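Local coordinates for urea carboxylase (Thermus thermophilus, PDB 3OEP), which is of unknown function but is homologous to KipI and KipA, with cyclophilin-like domains, and is not the allophanate hydrolase once supposed, at residues Y6-E11 against Y43-L48; P208-L213 against R354-R359; G297-L302 against R322-G327; G411-A416 against P428-G433. All blocks are in the same frame, centred on the assembly; numbering follows the deposited sequence. Where two conformers were deposited one is given.

Contact 1: residues Y6-E11 against Y43-L48; sequences YLRFGE and YGVLYL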
loop_
_atom_site.group_PDB
_atom_site.type_symbol
_atom_site.label_atom_id
_atom_site.label_comp_id
_atom_site.label_asym_id
_atom_site.label_seq_id
_atom_site.Cartn_x
_atom_site.Cartn_y
_atom_site.Cartn_z
ATOM N N TYR A 6 11.615 -13.654 5.607
ATOM C CA TYR A 6 11.014 -14.536 4.626
ATOM C C TYR A 6 11.348 -15.989 4.944
ATOM O O TYR A 6 12.499 -16.318 5.248
ATOM C CB TYR A 6 11.536 -14.213 3.226
ATOM C CG TYR A 6 11.177 -12.835 2.694
ATOM C CD1 TYR A 6 10.087 -12.659 1.845
ATOM C CD2 TYR A 6 11.944 -11.718 3.020
ATOM C CE1 TYR A 6 9.756 -11.402 1.345
ATOM C CE2 TYR A 6 11.624 -10.445 2.520
ATOM C CZ TYR A 6 10.535 -10.303 1.679
ATOM O OH TYR A 6 10.202 -9.067 1.179
ATOM N N LEU A 7 10.335 -16.844 4.893
ATOM C CA LEU A 7 10.530 -18.287 4.882
ATOM C C LEU A 7 10.287 -18.766 3.454
ATOM O O LEU A 7 9.346 -18.316 2.790
ATOM C CB LEU A 7 9.573 -18.965 5.856
ATOM C CG LEU A 7 9.691 -18.513 7.314
ATOM C CD1 LEU A 7 8.699 -19.286 8.166
ATOM C CD2 LEU A 7 11.112 -18.677 7.845
ATOM N N ARG A 8 11.154 -19.653 2.973
ATOM C CA ARG A 8 11.115 -20.084 1.580
ATOM C C ARG A 8 11.077 -21.607 1.533
ATOM O O ARG A 8 11.991 -22.269 2.026
ATOM C CB ARG A 8 12.329 -19.533 0.828
ATOM C CG ARG A 8 12.403 -18.004 0.864
ATOM C CD ARG A 8 13.698 -17.443 0.292
ATOM N NE ARG A 8 13.712 -15.982 0.407
ATOM C CZ ARG A 8 13.059 -15.147 -0.406
ATOM N NH1 ARG A 8 12.341 -15.604 -1.427
ATOM N NH2 ARG A 8 13.123 -13.842 -0.201
ATOM N N PHE A 9 10.003 -22.145 0.956
ATOM C CA PHE A 9 9.722 -23.585 0.988
ATOM C C PHE A 9 9.940 -24.290 -0.348
ATOM O O PHE A 9 9.839 -25.519 -0.428
ATOM C CB PHE A 9 8.293 -23.817 1.469
ATOM C CG PHE A 9 8.035 -23.265 2.833
ATOM C CD1 PHE A 9 8.591 -23.865 3.951
ATOM C CD2 PHE A 9 7.269 -22.124 3.005
ATOM C CE1 PHE A 9 8.376 -23.351 5.214
ATOM C CE2 PHE A 9 7.047 -21.605 4.266
ATOM C CZ PHE A 9 7.600 -22.219 5.375
ATOM N N GLY A 10 10.248 -23.522 -1.387
ATOM C CA GLY A 10 10.548 -24.084 -2.696
ATOM C C GLY A 10 10.459 -23.012 -3.757
ATOM O O GLY A 10 9.654 -22.092 -3.638
ATOM N N GLU A 11 11.287 -23.131 -4.790
ATOM C CA GLU A 11 11.347 -22.128 -5.847
ATOM C C GLU A 11 10.228 -22.313 -6.865
ATOM O O GLU A 11 9.624 -23.386 -6.966
ATOM C CB GLU A 11 12.706 -22.176 -6.558
ATOM N N TYR A 43 3.368 -17.922 -3.733
ATOM C CA TYR A 43 4.089 -19.082 -4.248
ATOM C C TYR A 43 4.700 -19.837 -3.058
ATOM O O TYR A 43 3.993 -20.100 -2.087
ATOM C CB TYR A 43 5.123 -18.657 -5.291
ATOM C CG TYR A 43 4.540 -17.742 -6.331
ATOM C CD1 TYR A 43 3.814 -18.249 -7.398
ATOM C CD2 TYR A 43 4.697 -16.361 -6.235
ATOM C CE1 TYR A 43 3.260 -17.403 -8.348
ATOM C CE2 TYR A 43 4.153 -15.514 -7.177
ATOM C CZ TYR A 43 3.437 -16.043 -8.229
ATOM O OH TYR A 43 2.913 -15.187 -9.161
ATOM N N GLY A 44 5.991 -20.161 -3.101
ATOM C CA GLY A 44 6.615 -20.905 -2.005
ATOM C C GLY A 44 7.176 -20.054 -0.880
ATOM O O GLY A 44 7.928 -20.553 -0.057
ATOM N N VAL A 45 6.810 -18.774 -0.832
ATOM C CA VAL A 45 7.396 -17.838 0.121
ATOM C C VAL A 45 6.357 -17.360 1.127
ATOM O O VAL A 45 5.206 -17.086 0.760
ATOM C CB VAL A 45 7.968 -16.611 -0.607
ATOM C CG1 VAL A 45 8.596 -15.642 0.380
ATOM C CG2 VAL A 45 8.986 -17.047 -1.654
ATOM N N LEU A 46 6.772 -17.245 2.387
ATOM C CA LEU A 46 5.950 -16.631 3.423
ATOM C C LEU A 46 6.735 -15.483 4.034
ATOM O O LEU A 46 7.844 -15.682 4.523
ATOM C CB LEU A 46 5.586 -17.660 4.501
ATOM C CG LEU A 46 4.779 -17.158 5.698
ATOM C CD1 LEU A 46 3.453 -16.548 5.257
ATOM C CD2 LEU A 46 4.557 -18.298 6.689
ATOM N N TYR A 47 6.173 -14.281 3.968
ATOM C CA TYR A 47 6.768 -13.107 4.588
ATOM C C TYR A 47 6.043 -12.810 5.894
ATOM O O TYR A 47 4.814 -12.697 5.917
ATOM C CB TYR A 47 6.671 -11.909 3.648
ATOM C CG TYR A 47 7.255 -10.635 4.214
ATOM C CD1 TYR A 47 8.610 -10.550 4.527
ATOM C CD2 TYR A 47 6.461 -9.510 4.438
ATOM C CE1 TYR A 47 9.157 -9.386 5.046
ATOM C CE2 TYR A 47 7.009 -8.332 4.967
ATOM C CZ TYR A 47 8.358 -8.287 5.265
ATOM O OH TYR A 47 8.939 -7.146 5.783
ATOM N N LEU A 48 6.804 -12.683 6.971
ATOM C CA LEU A 48 6.244 -12.361 8.279
ATOM C C LEU A 48 6.779 -11.016 8.719
ATOM O O LEU A 48 7.993 -10.791 8.710
ATOM C CB LEU A 48 6.608 -13.444 9.293
ATOM C CG LEU A 48 6.108 -14.853 8.968
ATOM C CD1 LEU A 48 6.567 -15.842 10.032
ATOM C CD2 LEU A 48 4.585 -14.878 8.817
HETATM O O HOH W 1 8.231 -20.072 -4.883
#
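Two antiparallel neighbours meet here: strand 3-8 at the edge of a small three-stranded sheet and the central strand 45-50. Leu-7 and Leu-46 form the hydrogen-bonded pair, with Leu-7 N to Leu-46 O and Leu-46 N to Leu-7 O both at 2.8 Å. Each donor lies in the plane of the carbonyl it meets, and both bonds are nearly straight. Two residues further on, Phe-9 N reaches Gly-44 O at 2.8 Å, and a water that donates to Gly-10 O and accepts from Gly-44 N carries the pairing past the last direct bond. Gly-44 has to be small, because a CB there would run into Gly-10 O.

The side chains of Tyr-6, Arg-8, Val-45 and Tyr-47 share one face. Tyr-47 lays CD1 over the centre of the Tyr-6 ring, 3.4 Å from Tyr-6 CZ, with the two ring planes 37° apart. At the rim of the same ring, Val-45 CG1 sits 3.6 Å from Tyr-6 CD1. The other side of the Tyr-6 ring is met by Arg-8 NH2, displaced toward the rim, so the phenol is sandwiched. The polar ends look across to the other half of the protein: Tyr-6 OH bonds to Pro-439 O and Arg-8 NH1 makes a salt bridge with Glu-438.

On the reverse face Leu-7, Leu-46 and Leu-48, joined by Phe-9, pack against helices 15-30 and 57-66. The result is an antiparallel sheet with helices on one side, a two-layer alpha/beta arrangement.

Contact 2: residues P208-L213 against R354-R359; sequences PRPLEL and RGRIGR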
loop_
_atom_site.group_PDB
_atom_site.type_symbol
_atom_site.label_atom_id
_atom_site.label_comp_id
_atom_site.label_asym_id
_atom_site.label_seq_id
_atom_site.Cartn_x
_atom_site.Cartn_y
_atom_site.Cartn_z
ATOM N N PRO A 208 -15.298 -1.290 -9.473
ATOM C CA PRO A 208 -15.527 -1.099 -8.045
ATOM C C PRO A 208 -15.716 0.375 -7.704
ATOM O O PRO A 208 -14.959 1.223 -8.176
ATOM C CB PRO A 208 -14.244 -1.631 -7.405
ATOM C CG PRO A 208 -13.704 -2.608 -8.380
ATOM C CD PRO A 208 -14.133 -2.153 -9.740
ATOM N N ARG A 209 -16.731 0.666 -6.903
ATOM C CA ARG A 209 -17.006 2.024 -6.476
ATOM C C ARG A 209 -16.269 2.300 -5.161
ATOM O O ARG A 209 -16.221 1.426 -4.305
ATOM C CB ARG A 209 -18.510 2.189 -6.293
ATOM C CG ARG A 209 -18.946 3.591 -5.971
ATOM C CD ARG A 209 -20.439 3.751 -6.192
ATOM N NE ARG A 209 -21.223 2.753 -5.463
ATOM C CZ ARG A 209 -21.567 2.836 -4.177
ATOM N NH1 ARG A 209 -21.198 3.875 -3.435
ATOM N NH2 ARG A 209 -22.284 1.864 -3.625
ATOM N N PRO A 210 -15.684 3.504 -4.999
ATOM C CA PRO A 210 -14.971 3.787 -3.748
ATOM C C PRO A 210 -15.840 3.590 -2.506
ATOM O O PRO A 210 -17.032 3.911 -2.529
ATOM C CB PRO A 210 -14.554 5.257 -3.900
ATOM C CG PRO A 210 -14.519 5.485 -5.369
ATOM C CD PRO A 210 -15.602 4.638 -5.939
ATOM N N LEU A 211 -15.249 3.026 -1.455
ATOM C CA LEU A 211 -15.947 2.805 -0.191
ATOM C C LEU A 211 -15.729 4.016 0.702
ATOM O O LEU A 211 -14.597 4.350 1.013
ATOM C CB LEU A 211 -15.422 1.552 0.513
ATOM C CG LEU A 211 -16.050 1.204 1.871
ATOM C CD1 LEU A 211 -17.532 0.874 1.726
ATOM C CD2 LEU A 211 -15.309 0.052 2.538
ATOM N N GLU A 212 -16.817 4.667 1.104
ATOM C CA GLU A 212 -16.741 5.809 2.018
ATOM C C GLU A 212 -16.481 5.340 3.444
ATOM O O GLU A 212 -17.197 4.478 3.960
ATOM C CB GLU A 212 -18.045 6.615 1.982
ATOM C CG GLU A 212 -18.211 7.480 0.740
ATOM C CD GLU A 212 -17.434 8.793 0.801
ATOM O OE1 GLU A 212 -16.972 9.187 1.894
ATOM O OE2 GLU A 212 -17.291 9.439 -0.260
ATOM N N LEU A 213 -15.460 5.915 4.072
ATOM C CA LEU A 213 -15.159 5.654 5.477
ATOM C C LEU A 213 -15.683 6.776 6.383
ATOM O O LEU A 213 -16.084 6.531 7.518
ATOM C CB LEU A 213 -13.657 5.474 5.665
ATOM C CG LEU A 213 -13.033 4.380 4.791
ATOM C CD1 LEU A 213 -11.545 4.280 5.043
ATOM C CD2 LEU A 213 -13.727 3.037 5.035
ATOM N N ARG A 354 -5.327 2.652 -3.746
ATOM C CA ARG A 354 -5.237 1.624 -4.777
ATOM C C ARG A 354 -6.497 0.751 -4.798
ATOM O O ARG A 354 -7.012 0.421 -5.868
ATOM C CB ARG A 354 -3.983 0.757 -4.561
ATOM C CG ARG A 354 -3.711 -0.236 -5.672
ATOM C CD ARG A 354 -2.427 -1.029 -5.452
ATOM N NE ARG A 354 -1.233 -0.182 -5.491
ATOM C CZ ARG A 354 -0.513 0.213 -4.439
ATOM N NH1 ARG A 354 0.550 0.997 -4.634
ATOM N NH2 ARG A 354 -0.822 -0.158 -3.199
ATOM N N GLY A 355 -6.992 0.393 -3.615
ATOM C CA GLY A 355 -8.194 -0.434 -3.488
ATOM C C GLY A 355 -9.512 0.324 -3.439
ATOM O O GLY A 355 -10.560 -0.283 -3.202
ATOM N N ARG A 356 -9.465 1.641 -3.657
ATOM C CA ARG A 356 -10.635 2.516 -3.539
ATOM C C ARG A 356 -11.343 2.366 -2.184
ATOM O O ARG A 356 -12.574 2.352 -2.099
ATOM C CB ARG A 356 -11.589 2.303 -4.720
ATOM C CG ARG A 356 -10.936 2.601 -6.062
ATOM C CD ARG A 356 -11.901 2.464 -7.221
ATOM N NE ARG A 356 -11.254 2.796 -8.490
ATOM C CZ ARG A 356 -11.853 2.772 -9.679
ATOM N NH1 ARG A 356 -13.129 2.422 -9.790
ATOM N NH2 ARG A 356 -11.165 3.096 -10.769
ATOM N N ILE A 357 -10.537 2.240 -1.131
ATOM C CA ILE A 357 -11.020 2.236 0.233
ATOM C C ILE A 357 -10.684 3.623 0.781
ATOM O O ILE A 357 -9.512 3.998 0.884
ATOM C CB ILE A 357 -10.357 1.126 1.061
ATOM C CG1 ILE A 357 -10.742 -0.255 0.510
ATOM C CG2 ILE A 357 -10.758 1.230 2.539
ATOM C CD1 ILE A 357 -9.768 -1.343 0.886
ATOM N N GLY A 358 -11.719 4.397 1.078
ATOM C CA GLY A 358 -11.547 5.801 1.445
ATOM C C GLY A 358 -11.133 6.652 0.258
ATOM O O GLY A 358 -11.103 6.185 -0.888
ATOM N N ARG A 359 -10.824 7.914 0.534
ATOM C CA ARG A 359 -10.478 8.874 -0.507
ATOM C C ARG A 359 -9.855 10.114 0.107
ATOM O O ARG A 359 -10.004 10.343 1.307
ATOM C CB ARG A 359 -11.727 9.297 -1.274
ATOM C CG ARG A 359 -12.798 9.902 -0.392
ATOM C CD ARG A 359 -13.877 10.578 -1.197
ATOM N NE ARG A 359 -14.967 11.008 -0.327
ATOM C CZ ARG A 359 -14.952 12.102 0.435
ATOM N NH1 ARG A 359 -13.901 12.918 0.446
ATOM N NH2 ARG A 359 -16.013 12.386 1.187
#
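The tight part of this contact is backbone: two loops, one following strand 194-199 and the other strand 331-336, are pinned at Leu-211 and Ile-357 by a single bridge. Leu-211 N gives its hydrogen to Arg-356 O at 2.8 Å, nearly along the C=O axis. Leu-211 O in turn takes the N-H of Gly-358 at 2.9 Å. Arg-356 and Ile-357 both face Asp-352 in a G1 beta bulge. Beside the bridge Leu-213 turns CD1 onto Gly-358 CA, 3.9 Å away, where a side chain on the glycine would be cramped, and the same methyl meets Ile-357 CG2. Ile-357 continues this buried side toward Tyr-179, Leu-247 and Phe-345.

The loose, solvent side is that of Arg-209, whose CB points away from the partner loop, and of exposed Pro-210. Arginines clamp the two ends. Arg-356, extended from CG to NE, brings NH1 edge-on to Pro-208 O at 2.7 Å, with the oxygen in the guanidinium plane, while its NH2 pairs with Glu-207. At the other end Glu-212 starts away from the partner loop and folds back at chi2 (-80°). Its OE2 forms a salt bridge with Arg-359 NE, 2.8 Å along a straight N-H. The nitrogen stands above the carboxylate plane, the carboxylate and guanidinium planes being turned 63° against each other; a second bond, from NH2 to OE1, is weak. Arg-359 NH1 also binds Asp-365, giving this guanidinium two carboxylate partners. The chemistry implies a join secured by main-chain bonds in its middle and by arginine side chains at its ends, one on a carbonyl, one on a carboxylate.

Contact 3: residues G297-L302 against R322-G327; sequences GFVALL and RFRPRG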
loop_
_atom_site.group_PDB
_atom_site.type_symbol
_atom_site.label_atom_id
_atom_site.label_comp_id
_atom_site.label_asym_id
_atom_site.label_seq_id
_atom_site.Cartn_x
_atom_site.Cartn_y
_atom_site.Cartn_z
ATOM N N GLY A 297 7.317 21.173 6.555
ATOM C CA GLY A 297 6.925 21.709 5.260
ATOM C C GLY A 297 5.944 22.863 5.295
ATOM O O GLY A 297 5.656 23.449 4.252
ATOM N N PHE A 298 5.434 23.200 6.480
ATOM C CA PHE A 298 4.448 24.278 6.629
ATOM C C PHE A 298 4.541 24.956 7.986
ATOM O O PHE A 298 5.100 24.409 8.930
ATOM C CB PHE A 298 3.014 23.749 6.540
ATOM C CG PHE A 298 2.740 22.880 5.355
ATOM C CD1 PHE A 298 2.200 23.419 4.198
ATOM C CD2 PHE A 298 2.974 21.512 5.414
ATOM C CE1 PHE A 298 1.924 22.614 3.104
ATOM C CE2 PHE A 298 2.702 20.700 4.325
ATOM C CZ PHE A 298 2.172 21.250 3.168
ATOM N N VAL A 299 3.965 26.148 8.065
ATOM C CA VAL A 299 3.557 26.735 9.336
ATOM C C VAL A 299 2.055 26.934 9.239
ATOM O O VAL A 299 1.540 27.297 8.180
ATOM C CB VAL A 299 4.264 28.080 9.650
ATOM C CG1 VAL A 299 5.756 27.852 9.896
ATOM C CG2 VAL A 299 4.038 29.095 8.543
ATOM N N ALA A 300 1.345 26.643 10.323
ATOM C CA ALA A 300 -0.092 26.828 10.350
ATOM C C ALA A 300 -0.392 28.311 10.531
ATOM O O ALA A 300 0.370 29.035 11.180
ATOM C CB ALA A 300 -0.726 25.995 11.465
ATOM N N LEU A 301 -1.499 28.749 9.936
ATOM C CA LEU A 301 -1.916 30.150 9.974
ATOM C C LEU A 301 -3.325 30.228 10.529
ATOM O O LEU A 301 -4.253 29.655 9.955
ATOM C CB LEU A 301 -1.905 30.772 8.577
ATOM C CG LEU A 301 -0.570 30.952 7.864
ATOM C CD1 LEU A 301 -0.802 31.593 6.503
ATOM C CD2 LEU A 301 0.373 31.791 8.694
ATOM N N LEU A 302 -3.488 30.938 11.645
ATOM C CA LEU A 302 -4.793 31.069 12.281
ATOM C C LEU A 302 -4.932 32.468 12.859
ATOM O O LEU A 302 -4.103 32.888 13.664
ATOM C CB LEU A 302 -4.948 30.026 13.391
ATOM C CG LEU A 302 -6.276 30.037 14.153
ATOM C CD1 LEU A 302 -7.424 29.704 13.217
ATOM C CD2 LEU A 302 -6.231 29.067 15.332
ATOM N N ARG A 322 -5.187 27.707 7.888
ATOM C CA ARG A 322 -4.490 27.485 6.620
ATOM C C ARG A 322 -3.081 27.009 6.918
ATOM O O ARG A 322 -2.629 27.061 8.069
ATOM C CB ARG A 322 -4.436 28.779 5.806
ATOM C CG ARG A 322 -5.794 29.313 5.371
ATOM C CD ARG A 322 -5.673 30.683 4.716
ATOM N NE ARG A 322 -6.969 31.176 4.241
ATOM C CZ ARG A 322 -7.856 31.849 4.974
ATOM N NH1 ARG A 322 -7.620 32.142 6.252
ATOM N NH2 ARG A 322 -8.998 32.240 4.417
ATOM N N PHE A 323 -2.387 26.553 5.881
ATOM C CA PHE A 323 -1.027 26.046 6.039
ATOM C C PHE A 323 -0.133 26.684 4.998
ATOM O O PHE A 323 -0.296 26.452 3.802
ATOM C CB PHE A 323 -1.013 24.529 5.945
ATOM C CG PHE A 323 -1.848 23.870 7.003
ATOM C CD1 PHE A 323 -1.335 23.653 8.270
ATOM C CD2 PHE A 323 -3.172 23.535 6.748
ATOM C CE1 PHE A 323 -2.115 23.071 9.264
ATOM C CE2 PHE A 323 -3.957 22.949 7.736
ATOM C CZ PHE A 323 -3.427 22.722 8.994
ATOM N N ARG A 324 0.779 27.524 5.469
ATOM C CA ARG A 324 1.702 28.242 4.609
ATOM C C ARG A 324 2.934 27.380 4.349
ATOM O O ARG A 324 3.640 27.036 5.284
ATOM C CB ARG A 324 2.112 29.546 5.292
ATOM C CG ARG A 324 3.092 30.401 4.510
ATOM C CD ARG A 324 3.303 31.735 5.221
ATOM N NE ARG A 324 2.107 32.576 5.163
ATOM C CZ ARG A 324 1.877 33.644 5.931
ATOM N NH1 ARG A 324 2.752 34.028 6.856
ATOM N NH2 ARG A 324 0.753 34.334 5.776
ATOM N N PRO A 325 3.206 27.033 3.081
ATOM C CA PRO A 325 4.395 26.220 2.828
ATOM C C PRO A 325 5.673 26.901 3.319
ATOM O O PRO A 325 5.837 28.107 3.145
ATOM C CB PRO A 325 4.395 26.066 1.305
ATOM C CG PRO A 325 2.962 26.214 0.923
ATOM C CD PRO A 325 2.409 27.234 1.857
ATOM N N ARG A 326 6.559 26.136 3.948
ATOM C CA ARG A 326 7.798 26.698 4.473
ATOM C C ARG A 326 8.849 25.642 4.729
ATOM O O ARG A 326 8.552 24.565 5.256
ATOM C CB ARG A 326 7.548 27.450 5.780
ATOM C CG ARG A 326 8.834 27.970 6.433
ATOM C CD ARG A 326 8.563 29.049 7.446
ATOM N NE ARG A 326 7.821 30.164 6.864
ATOM C CZ ARG A 326 7.268 31.148 7.566
ATOM N NH1 ARG A 326 7.381 31.180 8.892
ATOM N NH2 ARG A 326 6.600 32.111 6.939
ATOM N N GLY A 327 10.084 25.982 4.367
ATOM C CA GLY A 327 11.254 25.224 4.769
ATOM C C GLY A 327 11.343 23.876 4.102
ATOM O O GLY A 327 10.624 23.607 3.133
HETATM O O HOH W 2 -5.798 31.421 8.204
#
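Gly-297 opens the run at positive phi (93°), where a side chain would jam against the preceding carbonyl. Its O accepts Arg-326 N at 2.9 Å from well above the carbonyl plane. Phe-298 carries its ring toward the inner side, with CD1 3.8 Å from Phe-323 CB; the two side chains cross at about a right angle, and Phe-276 meets the Phe-298 ring edge-to-face.

Val-299 is bonded to Arg-324 through both N and O and points to the opposite side. Its CG2 stands 3.9 Å above the centre of the Arg-326 guanidinium, and CG1 lies 3.8 Å from Arg-326 NH1. That NH1 also makes a salt bridge with Glu-306. An alanine here would remove both methyls and would probably leave the Arg-326 guanidinium less firmly seated.

Ala-300 returns to the inner side, its CB 3.9 Å from Phe-323 CE1. Leu-301 pairs with Arg-322, and its N-H meets Arg-322 O at 2.8 Å. Its branch crosses Arg-324, placing CD2 over the centre of the guanidinium while CD1 comes within 3.2 Å of NH2; Arg-324 NH1 is itself bound to Glu-306. Water links Leu-301 O to the NH1 of Arg-322.

Arginines over aliphatic side chains on one face and phenylalanines packed toward strand 289-295 on the other make this a two-faced antiparallel strand pair, as in a beta-sandwich.

Contact 4: residues G411-A416 against P428-G433; sequences GPFRVA and PEVPGG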
loop_
_atom_site.group_PDB
_atom_site.type_symbol
_atom_site.label_atom_id
_atom_site.label_comp_id
_atom_site.label_asym_id
_atom_site.label_seq_id
_atom_site.Cartn_x
_atom_site.Cartn_y
_atom_site.Cartn_z
ATOM N N GLY A 411 28.046 6.723 -3.885
ATOM C CA GLY A 411 27.948 8.163 -4.077
ATOM C C GLY A 411 26.524 8.621 -3.831
ATOM O O GLY A 411 25.644 7.797 -3.589
ATOM N N PRO A 412 26.284 9.940 -3.903
ATOM C CA PRO A 412 24.956 10.465 -3.603
ATOM C C PRO A 412 23.898 10.126 -4.655
ATOM O O PRO A 412 24.187 10.069 -5.859
ATOM C CB PRO A 412 25.179 11.979 -3.541
ATOM C CG PRO A 412 26.389 12.223 -4.355
ATOM C CD PRO A 412 27.251 11.012 -4.193
ATOM N N PHE A 413 22.683 9.897 -4.172
ATOM C CA PHE A 413 21.504 9.815 -5.007
ATOM C C PHE A 413 20.692 11.089 -4.796
ATOM O O PHE A 413 20.959 11.867 -3.875
ATOM C CB PHE A 413 20.677 8.579 -4.651
ATOM C CG PHE A 413 21.298 7.292 -5.108
ATOM C CD1 PHE A 413 22.375 6.740 -4.423
ATOM C CD2 PHE A 413 20.824 6.645 -6.235
ATOM C CE1 PHE A 413 22.957 5.552 -4.858
ATOM C CE2 PHE A 413 21.403 5.461 -6.675
ATOM C CZ PHE A 413 22.474 4.916 -5.983
ATOM N N ARG A 414 19.718 11.299 -5.668
ATOM C CA ARG A 414 18.863 12.472 -5.622
ATOM C C ARG A 414 17.424 12.013 -5.828
ATOM O O ARG A 414 17.164 11.158 -6.673
ATOM C CB ARG A 414 19.281 13.444 -6.732
ATOM C CG ARG A 414 18.673 14.826 -6.639
ATOM C CD ARG A 414 19.327 15.774 -7.647
ATOM N NE ARG A 414 18.971 15.449 -9.033
ATOM C CZ ARG A 414 19.758 14.846 -9.924
ATOM N NH1 ARG A 414 19.294 14.618 -11.145
ATOM N NH2 ARG A 414 20.999 14.473 -9.625
ATOM N N VAL A 415 16.490 12.570 -5.060
ATOM C CA VAL A 415 15.084 12.190 -5.189
ATOM C C VAL A 415 14.522 12.761 -6.494
ATOM O O VAL A 415 14.634 13.953 -6.750
ATOM C CB VAL A 415 14.242 12.718 -4.013
ATOM C CG1 VAL A 415 12.749 12.442 -4.242
ATOM C CG2 VAL A 415 14.705 12.094 -2.695
ATOM N N ALA A 416 13.942 11.900 -7.324
ATOM C CA ALA A 416 13.284 12.325 -8.561
ATOM C C ALA A 416 11.807 12.610 -8.315
ATOM O O ALA A 416 11.265 13.612 -8.790
ATOM C CB ALA A 416 13.440 11.263 -9.634
ATOM N N PRO A 428 24.005 6.842 -9.175
ATOM C CA PRO A 428 24.844 5.787 -9.751
ATOM C C PRO A 428 24.032 4.563 -10.184
ATOM O O PRO A 428 23.053 4.213 -9.522
ATOM C CB PRO A 428 25.773 5.411 -8.594
ATOM C CG PRO A 428 25.834 6.615 -7.732
ATOM C CD PRO A 428 24.540 7.352 -7.899
ATOM N N GLU A 429 24.438 3.925 -11.279
ATOM C CA GLU A 429 23.781 2.703 -11.744
ATOM C C GLU A 429 23.888 1.600 -10.688
ATOM O O GLU A 429 24.969 1.352 -10.157
ATOM C CB GLU A 429 24.398 2.221 -13.063
ATOM N N VAL A 430 22.759 0.966 -10.378
ATOM C CA VAL A 430 22.703 -0.150 -9.426
ATOM C C VAL A 430 22.191 -1.395 -10.153
ATOM O O VAL A 430 21.124 -1.349 -10.769
ATOM C CB VAL A 430 21.761 0.159 -8.236
ATOM C CG1 VAL A 430 21.727 -1.009 -7.242
ATOM C CG2 VAL A 430 22.186 1.449 -7.535
ATOM N N PRO A 431 22.944 -2.509 -10.094
ATOM C CA PRO A 431 22.440 -3.730 -10.731
ATOM C C PRO A 431 21.153 -4.230 -10.068
ATOM O O PRO A 431 21.061 -4.281 -8.836
ATOM C CB PRO A 431 23.584 -4.737 -10.557
ATOM C CG PRO A 431 24.500 -4.154 -9.554
ATOM C CD PRO A 431 24.295 -2.684 -9.530
ATOM N N GLY A 432 20.156 -4.555 -10.886
ATOM C CA GLY A 432 18.871 -5.011 -10.383
ATOM C C GLY A 432 18.508 -6.379 -10.911
ATOM O O GLY A 432 19.363 -7.116 -11.420
ATOM N N GLY A 433 17.234 -6.728 -10.786
ATOM C CA GLY A 433 16.760 -8.023 -11.249
ATOM C C GLY A 433 15.258 -8.152 -11.157
ATOM O O GLY A 433 14.572 -7.256 -10.667
#
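Phe-413 presents the face of its ring to Pro-428, whose CD stands over the centre. That methylene lies 3.8 Å from the ring centroid and 12° off the normal, a well-aligned CH-pi contact. The phenyl reaches this place because its CG is anti to the carbonyl carbon (chi1 -73°), which swings the ring from strand 413-418 out to the loop. Pro-428 CB points toward the strand, and the pyrrolidine crosses the phenylalanine obliquely. The same CD also lies 3.4 Å from Pro-412 O, which approaches it roughly at right angles to the direction of the ring.

The strand belongs to a seven-stranded sheet whose first and last strands also pair, in the cyclophilin-like carboxyltransferase region, and the loop leaves strand 422-426, its neighbour in that sheet. Here the two runs have already parted, and no hydrogen bond joins the two segments.

Val-430 comes at the ring from another direction. Its CG2, anti to the carbonyl carbon, meets the rim near the ring plane, 3.8 Å from Phe-413 CZ. Between the two neighbours Pro-428 O approaches Phe-413 CE2 at 3.5 Å. An alanine in place of Phe-413 would take away the CH-pi partner of Pro-428 and would probably loosen the loop and Val-430 against the strand. Both Phe-413 and Val-430 also rest on Leu-408 of helix 402-408, Val-430 touching Ala-404 and Ala-407 of that helix as well.

Contact 1 comes first along the chain, in the N-terminal region, and contact 4 last. Contact 3 falls between the two halves of contact 2, so closing 208-213 onto 354-359 ties off a long run of chain that includes both strands of contact 3 and most of their six-stranded sheet. None of the four touch: centres lie from 28 Å apart (contacts 1 and 4) to 46 Å (contacts 1 and 3), and contact 2, about 13 Å from the chain's centre, is the most central. Contacts 1 and 3 pair strands of two separate sheets, contact 4 sets a loop against a strand of a third, and contact 2 joins loops. Contact 1 reaches strand 437-439, linking the N-terminal sheet to the C-terminal region.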